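Local coordinates for protein gamma-glutamyl-gamma-aminobutyraldehyde dehydrogenase (PDB 4LIH) that probably oxidises aldehydes, presumably including gamma-glutamyl-gamma-aminobutyraldehyde, to carboxylic acids with NAD(P)+ as coenzyme, at residues Glu113-Gly118 with Asn340-Ser345; Phe387-Thr392 with Phe408-Ser413; Arg75-Ala80 with Ala222-Val227; Ala69-Ala74 with Ser195-Pro200. All coordinates share one frame; numbering follows the deposited sequence.

Contact 1: Glu113-Gly118 with Asn340-Ser345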
loop_
_atom_site.group_PDB
_atom_site.type_symbol
_atom_site.label_atom_id
_atom_site.label_comp_id
_atom_site.label_asym_id
_atom_site.label_seq_id
_atom_site.Cartn_x
_atom_site.Cartn_y
_atom_site.Cartn_z
ATOM N N GLU A 113 23.451 25.999 17.202
ATOM C CA GLU A 113 23.955 25.288 16.018
ATOM C C GLU A 113 25.004 26.080 15.251
ATOM O O GLU A 113 25.966 25.499 14.751
ATOM C CB GLU A 113 22.795 24.945 15.041
ATOM C CG GLU A 113 23.089 23.841 14.005
ATOM C CD GLU A 113 22.901 22.457 14.602
ATOM O OE1 GLU A 113 23.227 22.252 15.777
ATOM O OE2 GLU A 113 22.356 21.587 13.937
ATOM N N THR A 114 24.763 27.381 15.113
ATOM C CA THR A 114 25.644 28.315 14.386
ATOM C C THR A 114 26.945 28.510 15.189
ATOM O O THR A 114 28.016 28.457 14.621
ATOM C CB THR A 114 24.942 29.679 14.145
ATOM O OG1 THR A 114 23.926 29.547 13.129
ATOM C CG2 THR A 114 25.928 30.764 13.750
ATOM N N LEU A 115 26.836 28.679 16.511
ATOM C CA LEU A 115 28.046 28.744 17.355
ATOM C C LEU A 115 28.894 27.485 17.367
ATOM O O LEU A 115 30.116 27.563 17.289
ATOM C CB LEU A 115 27.677 29.074 18.810
ATOM C CG LEU A 115 27.072 30.456 18.989
ATOM C CD1 LEU A 115 26.465 30.571 20.401
ATOM C CD2 LEU A 115 28.097 31.541 18.726
ATOM N N ASP A 116 28.222 26.340 17.459
ATOM C CA ASP A 116 28.837 25.028 17.654
ATOM C C ASP A 116 29.542 24.547 16.375
ATOM O O ASP A 116 30.658 24.019 16.420
ATOM C CB ASP A 116 27.711 24.049 18.083
ATOM C CG ASP A 116 28.211 22.815 18.832
ATOM O OD1 ASP A 116 29.424 22.769 19.144
ATOM O OD2 ASP A 116 27.376 21.893 19.123
ATOM N N ALA A 117 28.892 24.754 15.228
ATOM C CA ALA A 117 29.318 24.081 13.988
ATOM C C ALA A 117 29.706 25.036 12.861
ATOM O O ALA A 117 30.126 24.567 11.820
ATOM C CB ALA A 117 28.214 23.152 13.522
ATOM N N GLY A 118 29.542 26.351 13.079
ATOM C CA GLY A 118 29.991 27.404 12.134
ATOM C C GLY A 118 29.054 27.650 10.971
ATOM O O GLY A 118 29.413 28.310 10.001
ATOM N N ASN A 340 31.282 35.939 8.793
ATOM C CA ASN A 340 30.822 35.581 10.139
ATOM C C ASN A 340 29.453 34.908 10.039
ATOM O O ASN A 340 28.481 35.532 9.597
ATOM C CB ASN A 340 30.734 36.829 11.041
ATOM C CG ASN A 340 30.506 36.490 12.518
ATOM O OD1 ASN A 340 30.008 35.426 12.865
ATOM N ND2 ASN A 340 30.892 37.418 13.405
ATOM N N PRO A 341 29.350 33.651 10.497
ATOM C CA PRO A 341 28.026 33.042 10.351
ATOM C C PRO A 341 26.949 33.627 11.273
ATOM O O PRO A 341 25.785 33.371 11.025
ATOM C CB PRO A 341 28.272 31.569 10.650
ATOM C CG PRO A 341 29.491 31.530 11.452
ATOM C CD PRO A 341 30.331 32.696 11.048
ATOM N N LEU A 342 27.328 34.454 12.263
ATOM C CA LEU A 342 26.366 35.182 13.078
ATOM C C LEU A 342 25.658 36.308 12.323
ATOM O O LEU A 342 24.653 36.845 12.823
ATOM C CB LEU A 342 27.014 35.744 14.349
ATOM C CG LEU A 342 27.403 34.699 15.397
ATOM C CD1 LEU A 342 28.183 35.336 16.538
ATOM C CD2 LEU A 342 26.170 33.966 15.914
ATOM N N ASP A 343 26.173 36.628 11.123
ATOM C CA ASP A 343 25.620 37.663 10.261
ATOM C C ASP A 343 24.590 37.049 9.312
ATOM O O ASP A 343 24.931 36.167 8.501
ATOM C CB ASP A 343 26.761 38.308 9.457
ATOM C CG ASP A 343 26.303 39.478 8.580
ATOM O OD1 ASP A 343 25.125 39.546 8.144
ATOM O OD2 ASP A 343 27.184 40.304 8.298
ATOM N N PRO A 344 23.337 37.509 9.391
ATOM C CA PRO A 344 22.277 36.906 8.561
ATOM C C PRO A 344 22.417 37.050 7.061
ATOM O O PRO A 344 21.694 36.368 6.351
ATOM C CB PRO A 344 20.975 37.592 9.031
ATOM C CG PRO A 344 21.326 38.401 10.214
ATOM C CD PRO A 344 22.814 38.465 10.386
ATOM N N SER A 345 23.310 37.909 6.572
ATOM C CA SER A 345 23.481 38.062 5.137
ATOM C C SER A 345 24.497 37.086 4.595
ATOM O O SER A 345 24.701 37.050 3.387
ATOM C CB SER A 345 23.946 39.482 4.777
ATOM O OG SER A 345 25.239 39.765 5.302
#
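The last turn of helix 106-117, through Thr-114 and Leu-115, with Gly-118 just beyond it, rests on Pro-341 and Leu-342, the two middle residues of a type I beta turn running from Asn-340 to Asp-343. Thr-114 is the centre of it. Its CG2 stands anti to the backbone N (the chi1 of -73° belongs to OG1), which sends the methyl across the gap to within 3.9 Å of Leu-342 CD2 and 3.8 Å of Pro-341 O. The hydroxyl on the other branch bonds to Lys-119 O and Thr-124 OG1. Leu-342 CD2 is shared: it also meets Leu-115 CD2 at 4.2 Å. Where the chain leaves the helix, at Gly-118 with a positive phi of 81°, Gly-118 O sits 3.5 Å from Pro-341 CB, with CG of the same ring about as near. The turn has its own lock, an Asx turn in which Leu-342 N donates to Asn-340 OD1 at 2.9 Å, arriving from above the amide carbonyl's plane. That bond helps to fix the backbone from which Leu-342 extends. Outside the pair, Ile-51 touches the Pro-341 ring and Leu-14 covers Leu-342. What joins helix to turn directly is therefore buried van der Waals contact between methyls, a proline ring and two carbonyl oxygens, while the polar bonds go within each segment or to residues outside the pair, such as Lys-119, Thr-124 and Ile-121.

Contact 2: Phe387-Thr392 with Phe408-Ser413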
loop_
_atom_site.group_PDB
_atom_site.type_symbol
_atom_site.label_atom_id
_atom_site.label_comp_id
_atom_site.label_asym_id
_atom_site.label_seq_id
_atom_site.Cartn_x
_atom_site.Cartn_y
_atom_site.Cartn_z
ATOM N N PHE A 387 37.964 29.257 10.951
ATOM C CA PHE A 387 38.425 28.424 9.845
ATOM C C PHE A 387 37.579 28.669 8.610
ATOM O O PHE A 387 36.430 28.338 8.600
ATOM C CB PHE A 387 38.364 26.979 10.291
ATOM C CG PHE A 387 39.053 26.759 11.608
ATOM C CD1 PHE A 387 40.424 26.825 11.668
ATOM C CD2 PHE A 387 38.338 26.587 12.770
ATOM C CE1 PHE A 387 41.091 26.666 12.871
ATOM C CE2 PHE A 387 38.978 26.420 13.965
ATOM C CZ PHE A 387 40.345 26.474 14.035
ATOM N N TYR A 388 38.181 29.284 7.590
ATOM C CA TYR A 388 37.452 29.821 6.429
ATOM C C TYR A 388 38.255 29.601 5.140
ATOM O O TYR A 388 39.471 29.754 5.138
ATOM C CB TYR A 388 37.195 31.308 6.600
ATOM C CG TYR A 388 36.375 31.689 7.815
ATOM C CD1 TYR A 388 34.981 31.687 7.786
ATOM C CD2 TYR A 388 36.990 32.039 8.978
ATOM C CE1 TYR A 388 34.239 32.033 8.896
ATOM C CE2 TYR A 388 36.258 32.411 10.100
ATOM C CZ TYR A 388 34.895 32.376 10.073
ATOM O OH TYR A 388 34.182 32.761 11.204
ATOM N N VAL A 389 37.561 29.226 4.071
ATOM C CA VAL A 389 38.188 28.922 2.773
ATOM C C VAL A 389 37.208 29.382 1.716
ATOM O O VAL A 389 35.983 29.232 1.861
ATOM C CB VAL A 389 38.621 27.426 2.670
ATOM C CG1 VAL A 389 37.448 26.485 2.816
ATOM C CG2 VAL A 389 39.385 27.140 1.386
ATOM N N GLU A 390 37.737 29.995 0.672
ATOM C CA GLU A 390 36.916 30.487 -0.424
ATOM C C GLU A 390 36.181 29.359 -1.170
ATOM O O GLU A 390 36.687 28.240 -1.254
ATOM C CB GLU A 390 37.758 31.253 -1.435
ATOM C CG GLU A 390 38.399 32.527 -0.936
ATOM C CD GLU A 390 39.479 33.052 -1.868
ATOM O OE1 GLU A 390 40.173 32.249 -2.534
ATOM O OE2 GLU A 390 39.589 34.291 -1.966
ATOM N N PRO A 391 35.013 29.675 -1.768
ATOM C CA PRO A 391 34.419 28.686 -2.694
ATOM C C PRO A 391 35.312 28.510 -3.917
ATOM O O PRO A 391 35.700 29.499 -4.554
ATOM C CB PRO A 391 33.080 29.311 -3.060
ATOM C CG PRO A 391 33.330 30.782 -2.945
ATOM C CD PRO A 391 34.292 30.956 -1.806
ATOM N N THR A 392 35.651 27.254 -4.223
ATOM C CA THR A 392 36.738 26.940 -5.145
ATOM C C THR A 392 36.257 26.030 -6.261
ATOM O O THR A 392 35.582 25.043 -5.995
ATOM C CB THR A 392 37.866 26.259 -4.370
ATOM O OG1 THR A 392 38.365 27.169 -3.359
ATOM C CG2 THR A 392 38.996 25.837 -5.256
ATOM N N PHE A 408 34.638 16.954 1.189
ATOM C CA PHE A 408 33.796 17.465 2.266
ATOM C C PHE A 408 34.076 18.922 2.547
ATOM O O PHE A 408 34.169 19.333 3.693
ATOM C CB PHE A 408 33.923 16.578 3.522
ATOM C CG PHE A 408 32.615 16.375 4.238
ATOM C CD1 PHE A 408 31.608 15.655 3.648
ATOM C CD2 PHE A 408 32.418 16.864 5.516
ATOM C CE1 PHE A 408 30.404 15.433 4.296
ATOM C CE2 PHE A 408 31.224 16.672 6.168
ATOM C CZ PHE A 408 30.192 15.965 5.552
ATOM N N GLY A 409 34.206 19.717 1.480
ATOM C CA GLY A 409 34.476 21.150 1.585
ATOM C C GLY A 409 34.059 21.782 0.268
ATOM O O GLY A 409 33.592 21.072 -0.631
ATOM N N PRO A 410 34.203 23.107 0.145
ATOM C CA PRO A 410 33.596 23.845 -0.945
ATOM C C PRO A 410 34.475 23.854 -2.174
ATOM O O PRO A 410 34.952 24.900 -2.585
ATOM C CB PRO A 410 33.418 25.249 -0.357
ATOM C CG PRO A 410 34.571 25.387 0.547
ATOM C CD PRO A 410 34.835 24.023 1.128
ATOM N N VAL A 411 34.723 22.657 -2.704
ATOM C CA VAL A 411 35.618 22.460 -3.832
ATOM C C VAL A 411 34.903 21.616 -4.892
ATOM O O VAL A 411 34.633 20.409 -4.683
ATOM C CB VAL A 411 36.906 21.726 -3.460
ATOM C CG1 VAL A 411 37.831 21.669 -4.682
ATOM C CG2 VAL A 411 37.622 22.398 -2.297
ATOM N N LEU A 412 34.661 22.252 -6.028
ATOM C CA LEU A 412 33.946 21.692 -7.135
ATOM C C LEU A 412 34.887 21.234 -8.236
ATOM O O LEU A 412 35.842 21.965 -8.622
ATOM C CB LEU A 412 33.005 22.741 -7.724
ATOM C CG LEU A 412 32.101 22.247 -8.888
ATOM C CD1 LEU A 412 31.059 21.232 -8.428
ATOM C CD2 LEU A 412 31.388 23.401 -9.530
ATOM N N SER A 413 34.585 20.053 -8.784
ATOM C CA SER A 413 35.270 19.481 -9.941
ATOM C C SER A 413 34.345 19.596 -11.151
ATOM O O SER A 413 33.279 18.960 -11.198
ATOM C CB SER A 413 35.635 18.003 -9.694
ATOM O OG SER A 413 36.681 17.880 -8.753
#
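The flat groups that meet here are peptide units, and the carbonyl of Thr-392 is met in its plane: Leu-412 N lies in the plane of that C=O and donates to Thr-392 O at 2.9 Å, with a nearly straight N-H...O angle of 171°. The same oxygen also takes a CA-H...O contact from Val-411 CA at 3.4 Å. The neighbouring bond has a different approach, since Thr-392 N comes to Pro-410 O almost on the line of its C=O, at 3.0 Å. By contrast, Thr-392 OG1 donates to Glu-390 O (2.9 Å) from above the plane of that carbonyl, 51° out of it; it reaches back there because OG1 is anti to its own carbonyl carbon, chi1 -62°. Gly-377 N adds a weak bond to this hydroxyl.

Thr-392 thus grips both sides of Val-411, making a parallel beta bridge, and the two side chains lie on one face of the sheet, where helix 354-370 packs against Val-411 through Ile-364. Just before the bridge, Pro-410 is the centre of an inverse gamma turn. Its ring meets Val-389, whose CG1 lies 3.8 Å from Pro-410 CG, and Phe-302 packs on the prolines of both segments, Pro-391 and Pro-410. The bridge joins strands 388-395 and 411-417 of a beta-alpha-beta unit. The pairing is carried by backbone atoms, with Thr-392 OG1 bracing its own segment, while Val-389 and Pro-410 add apolar contact just before it.

Contact 3: Arg75-Ala80 with Ala222-Val227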
loop_
_atom_site.group_PDB
_atom_site.type_symbol
_atom_site.label_atom_id
_atom_site.label_comp_id
_atom_site.label_asym_id
_atom_site.label_seq_id
_atom_site.Cartn_x
_atom_site.Cartn_y
_atom_site.Cartn_z
ATOM N N ARG A 75 16.753 0.502 27.966
ATOM C CA ARG A 75 16.315 -0.886 28.042
ATOM C C ARG A 75 15.166 -0.977 29.043
ATOM O O ARG A 75 14.124 -1.606 28.777
ATOM C CB ARG A 75 17.472 -1.788 28.472
ATOM C CG ARG A 75 17.082 -3.233 28.814
ATOM C CD ARG A 75 16.191 -3.856 27.717
ATOM N NE ARG A 75 16.937 -3.870 26.519
ATOM C CZ ARG A 75 16.492 -4.021 25.276
ATOM N NH1 ARG A 75 15.216 -4.224 24.964
ATOM N NH2 ARG A 75 17.391 -3.937 24.329
ATOM N N ARG A 76 15.350 -0.330 30.192
ATOM C CA ARG A 76 14.347 -0.419 31.249
ATOM C C ARG A 76 13.046 0.190 30.768
ATOM O O ARG A 76 11.967 -0.416 30.900
ATOM C CB ARG A 76 14.820 0.317 32.498
ATOM C CG ARG A 76 13.855 0.214 33.670
ATOM C CD ARG A 76 14.115 1.322 34.682
ATOM N NE ARG A 76 13.753 2.615 34.108
ATOM C CZ ARG A 76 14.527 3.701 34.089
ATOM N NH1 ARG A 76 15.763 3.689 34.601
ATOM N NH2 ARG A 76 14.049 4.818 33.540
ATOM N N ALA A 77 13.155 1.354 30.144
ATOM C CA ALA A 77 11.966 2.070 29.723
ATOM C C ALA A 77 11.247 1.343 28.585
ATOM O O ALA A 77 10.022 1.371 28.544
ATOM C CB ALA A 77 12.301 3.482 29.292
ATOM N N PHE A 78 12.002 0.735 27.664
ATOM C CA PHE A 78 11.358 -0.009 26.586
ATOM C C PHE A 78 10.610 -1.252 27.107
ATOM O O PHE A 78 9.442 -1.519 26.767
ATOM C CB PHE A 78 12.353 -0.466 25.532
ATOM C CG PHE A 78 11.696 -1.160 24.394
ATOM C CD1 PHE A 78 11.023 -0.439 23.421
ATOM C CD2 PHE A 78 11.707 -2.555 24.311
ATOM C CE1 PHE A 78 10.372 -1.100 22.401
ATOM C CE2 PHE A 78 11.052 -3.200 23.320
ATOM C CZ PHE A 78 10.423 -2.472 22.335
ATOM N N ASP A 79 11.318 -2.019 27.924
ATOM C CA ASP A 79 10.768 -3.281 28.427
ATOM C C ASP A 79 9.572 -3.018 29.342
ATOM O O ASP A 79 8.678 -3.876 29.445
ATOM C CB ASP A 79 11.858 -4.138 29.115
ATOM C CG ASP A 79 12.902 -4.671 28.136
ATOM O OD1 ASP A 79 12.663 -4.804 26.922
ATOM O OD2 ASP A 79 14.030 -5.003 28.568
ATOM N N ALA A 80 9.523 -1.836 29.962
ATOM C CA ALA A 80 8.393 -1.388 30.811
ATOM C C ALA A 80 7.231 -0.816 30.015
ATOM O O ALA A 80 6.138 -0.647 30.547
ATOM C CB ALA A 80 8.848 -0.343 31.835
ATOM N N ALA A 222 11.407 9.317 31.052
ATOM C CA ALA A 222 12.786 9.127 31.456
ATOM C C ALA A 222 13.320 7.866 30.802
ATOM O O ALA A 222 12.674 6.787 30.820
ATOM C CB ALA A 222 12.900 9.003 32.955
ATOM N N GLY A 223 14.481 8.013 30.192
ATOM C CA GLY A 223 15.152 6.892 29.578
ATOM C C GLY A 223 14.836 6.621 28.118
ATOM O O GLY A 223 15.562 5.878 27.465
ATOM N N VAL A 224 13.777 7.229 27.600
ATOM C CA VAL A 224 13.325 6.975 26.222
ATOM C C VAL A 224 14.161 7.760 25.190
ATOM O O VAL A 224 14.361 7.292 24.027
ATOM C CB VAL A 224 11.823 7.248 26.130
ATOM C CG1 VAL A 224 11.374 7.285 24.660
ATOM C CG2 VAL A 224 11.049 6.203 26.935
ATOM N N PHE A 225 14.682 8.919 25.640
ATOM C CA PHE A 225 15.573 9.740 24.828
ATOM C C PHE A 225 16.721 10.265 25.694
ATOM O O PHE A 225 16.493 11.026 26.616
ATOM C CB PHE A 225 14.836 10.859 24.082
ATOM C CG PHE A 225 15.714 11.618 23.089
ATOM C CD1 PHE A 225 16.341 10.985 22.015
ATOM C CD2 PHE A 225 15.926 12.974 23.259
ATOM C CE1 PHE A 225 17.131 11.721 21.131
ATOM C CE2 PHE A 225 16.732 13.694 22.425
ATOM C CZ PHE A 225 17.340 13.069 21.337
ATOM N N ASN A 226 17.917 9.740 25.433
ATOM C CA ASN A 226 19.155 10.055 26.159
ATOM C C ASN A 226 20.198 10.577 25.169
ATOM O O ASN A 226 20.284 10.098 24.026
ATOM C CB ASN A 226 19.737 8.800 26.782
ATOM C CG ASN A 226 18.703 7.956 27.496
ATOM O OD1 ASN A 226 18.355 8.218 28.649
ATOM N ND2 ASN A 226 18.138 6.982 26.777
ATOM N N VAL A 227 21.014 11.537 25.624
ATOM C CA VAL A 227 22.082 12.114 24.815
ATOM C C VAL A 227 23.395 11.972 25.609
ATOM O O VAL A 227 23.474 12.362 26.808
ATOM C CB VAL A 227 21.781 13.594 24.431
ATOM C CG1 VAL A 227 22.982 14.267 23.759
ATOM C CG2 VAL A 227 20.544 13.669 23.521
#
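Arg-76 comes to Ala-222 with NH2, one of its two terminal nitrogens. From CB the chain leaves with CG anti to the backbone N, chi1 -177°, continues extended to CD, then bends at chi3, 68°, and that bend brings the guanidinium over toward the 222-227 segment. CB, CG, CD and NE make no close approach to it; NH2 does, lying 3.6 Å from Ala-222 O, which sits at the edge of the guanidinium near its plane. At this distance it is proximity and not a hydrogen bond; the strong partner of NH2 is Asp-33, in a salt bridge. One residue on, Ala-77 turns its methyl toward the loop before strand 225-227: CB lies 3.7 Å from Ala-222 O and 3.8 Å from Val-224 CG2. Between these two, Gly-223 has a positive phi of 91°, and its bare CA lets the helix come close, with Ala-77 CA 5.8 Å from Gly-223 CA. Asn-226 steadies the loop by donating from ND2 to Gly-223 O at 2.9 Å, and the same ND2 also bonds to Val-196 O. Helix 64-80 here lies beside a parallel pair of strands, 225-227 and 195-199, consistent with the Rossmann-like coenzyme-binding domain of aldehyde dehydrogenases.

Contact 4: Ala69-Ala74 with Ser195-Pro200; sequences AAVAAA and SVVLKP
Val-197 fills the centre of this contact, pointing from strand 195-199 into the small side chains of helix 64-80, a helix-on-sheet layer of the Rossmann-like alpha/beta domain. Its two methyls divide the work. CG1, anti to the backbone N at chi1 -173°, meets Ala-70 CB at 3.8 Å; CG2 turns the other way to Ala-74 CB at 4.0 Å and also lies near Ala-70 O. Val-71 adds its CG2 more loosely, 4.4 Å from Val-197 CG2, and Leu-238 of helix 232-240 touches both valines. Alanines a turn apart, Ala-70 and Ala-74, present only methyls to the strand, which fits the close approach of the axes of the 69-74 and 195-199 segments, 8.1 Å; they run nearly antiparallel, at 163°.

Toward the start of the strand the lining becomes polar. Ser-195 lays its CB against Ala-74 CB at 3.7 Å, while its backbone is bonded to Gly-167 and Val-169 of strand 157-172, so the serine is held by the sheet as it faces the helix. Its hydroxyl is the direct polar link between the segments: Ser-195 OG donates to Ala-74 O at 3.0 Å, approaching 16° out of the plane of that carbonyl.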
loop_
_atom_site.group_PDB
_atom_site.type_symbol
_atom_site.label_atom_id
_atom_site.label_comp_id
_atom_site.label_asym_id
_atom_site.label_seq_id
_atom_site.Cartn_x
_atom_site.Cartn_y
_atom_site.Cartn_z
ATOM N N ALA A 69 24.908 3.459 31.624
ATOM C CA ALA A 69 23.752 4.024 32.307
ATOM C C ALA A 69 22.607 4.393 31.323
ATOM O O ALA A 69 21.416 4.105 31.602
ATOM C CB ALA A 69 24.158 5.238 33.123
ATOM N N ALA A 70 22.986 4.992 30.177
ATOM C CA ALA A 70 22.038 5.419 29.140
ATOM C C ALA A 70 21.347 4.213 28.529
ATOM O O ALA A 70 20.144 4.180 28.430
ATOM C CB ALA A 70 22.750 6.217 28.064
ATOM N N VAL A 71 22.123 3.189 28.169
ATOM C CA VAL A 71 21.586 1.980 27.594
ATOM C C VAL A 71 20.663 1.210 28.545
ATOM O O VAL A 71 19.623 0.701 28.122
ATOM C CB VAL A 71 22.715 1.066 27.046
ATOM C CG1 VAL A 71 22.168 -0.308 26.709
ATOM C CG2 VAL A 71 23.381 1.702 25.828
ATOM N N ALA A 72 21.032 1.156 29.817
ATOM C CA ALA A 72 20.231 0.499 30.852
ATOM C C ALA A 72 18.882 1.185 31.046
ATOM O O ALA A 72 17.842 0.503 31.140
ATOM C CB ALA A 72 20.993 0.445 32.176
ATOM N N ALA A 73 18.905 2.515 31.061
ATOM C CA ALA A 73 17.678 3.310 31.220
ATOM C C ALA A 73 16.742 3.136 30.008
ATOM O O ALA A 73 15.527 3.077 30.129
ATOM C CB ALA A 73 18.016 4.791 31.419
ATOM N N ALA A 74 17.349 3.097 28.835
ATOM C CA ALA A 74 16.634 2.864 27.585
ATOM C C ALA A 74 15.969 1.499 27.558
ATOM O O ALA A 74 14.802 1.335 27.118
ATOM C CB ALA A 74 17.612 2.987 26.453
ATOM N N SER A 195 13.223 3.190 22.467
ATOM C CA SER A 195 14.106 4.016 23.273
ATOM C C SER A 195 15.355 4.336 22.474
ATOM O O SER A 195 15.857 3.492 21.681
ATOM C CB SER A 195 14.461 3.303 24.556
ATOM O OG SER A 195 13.310 3.169 25.312
ATOM N N VAL A 196 15.824 5.552 22.646
ATOM C CA VAL A 196 16.979 6.065 21.911
ATOM C C VAL A 196 18.124 6.557 22.813
ATOM O O VAL A 196 17.913 7.296 23.793
ATOM C CB VAL A 196 16.543 7.180 20.950
ATOM C CG1 VAL A 196 17.746 7.864 20.265
ATOM C CG2 VAL A 196 15.612 6.589 19.908
ATOM N N VAL A 197 19.330 6.138 22.442
ATOM C CA VAL A 197 20.570 6.714 22.948
ATOM C C VAL A 197 21.275 7.391 21.768
ATOM O O VAL A 197 21.741 6.746 20.814
ATOM C CB VAL A 197 21.424 5.661 23.630
ATOM C CG1 VAL A 197 22.632 6.313 24.297
ATOM C CG2 VAL A 197 20.571 4.920 24.677
ATOM N N LEU A 198 21.304 8.715 21.827
ATOM C CA LEU A 198 21.936 9.521 20.801
ATOM C C LEU A 198 23.348 9.982 21.237
ATOM O O LEU A 198 23.539 10.461 22.351
ATOM C CB LEU A 198 21.082 10.721 20.502
ATOM C CG LEU A 198 21.553 11.802 19.523
ATOM C CD1 LEU A 198 21.420 11.301 18.131
ATOM C CD2 LEU A 198 20.668 13.029 19.732
ATOM N N LYS A 199 24.307 9.816 20.340
ATOM C CA LYS A 199 25.694 10.195 20.551
ATOM C C LYS A 199 26.015 11.228 19.482
ATOM O O LYS A 199 26.323 10.877 18.336
ATOM C CB LYS A 199 26.614 8.986 20.455
ATOM C CG LYS A 199 27.853 9.055 21.362
ATOM C CD LYS A 199 28.787 10.215 21.032
ATOM C CE LYS A 199 29.604 9.938 19.793
ATOM N NZ LYS A 199 30.522 11.034 19.385
ATOM N N PRO A 200 25.920 12.513 19.832
ATOM C CA PRO A 200 26.268 13.586 18.905
ATOM C C PRO A 200 27.790 13.680 18.696
ATOM O O PRO A 200 28.528 13.139 19.503
ATOM C CB PRO A 200 25.708 14.821 19.614
ATOM C CG PRO A 200 25.832 14.482 21.071
ATOM C CD PRO A 200 25.446 13.045 21.125
#

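How the contacts relate
Contacts 3 and 4 are halves of one interface: both use helix 64-80, their strands are sheet neighbours, and their centres lie about 7 Å apart. Contact 4 is fully buried and chiefly alanine against valine; contact 3, farther along the helix, keeps a buried alanine methyl but extends to the surface, where an arginine is added. Contacts 1 and 2 lie away from them, though they meet each other, Pro-341 CD standing 3.9 Å from Tyr-388 OH. Both are buried, yet unlike in kind: contact 1 brings a helix end and a turn together by apolar touch, whereas contact 2 joins two strands through backbone bonds. Contacts 2 and 3 fall on opposite sides of the chain's centre, about 41 Å between centres.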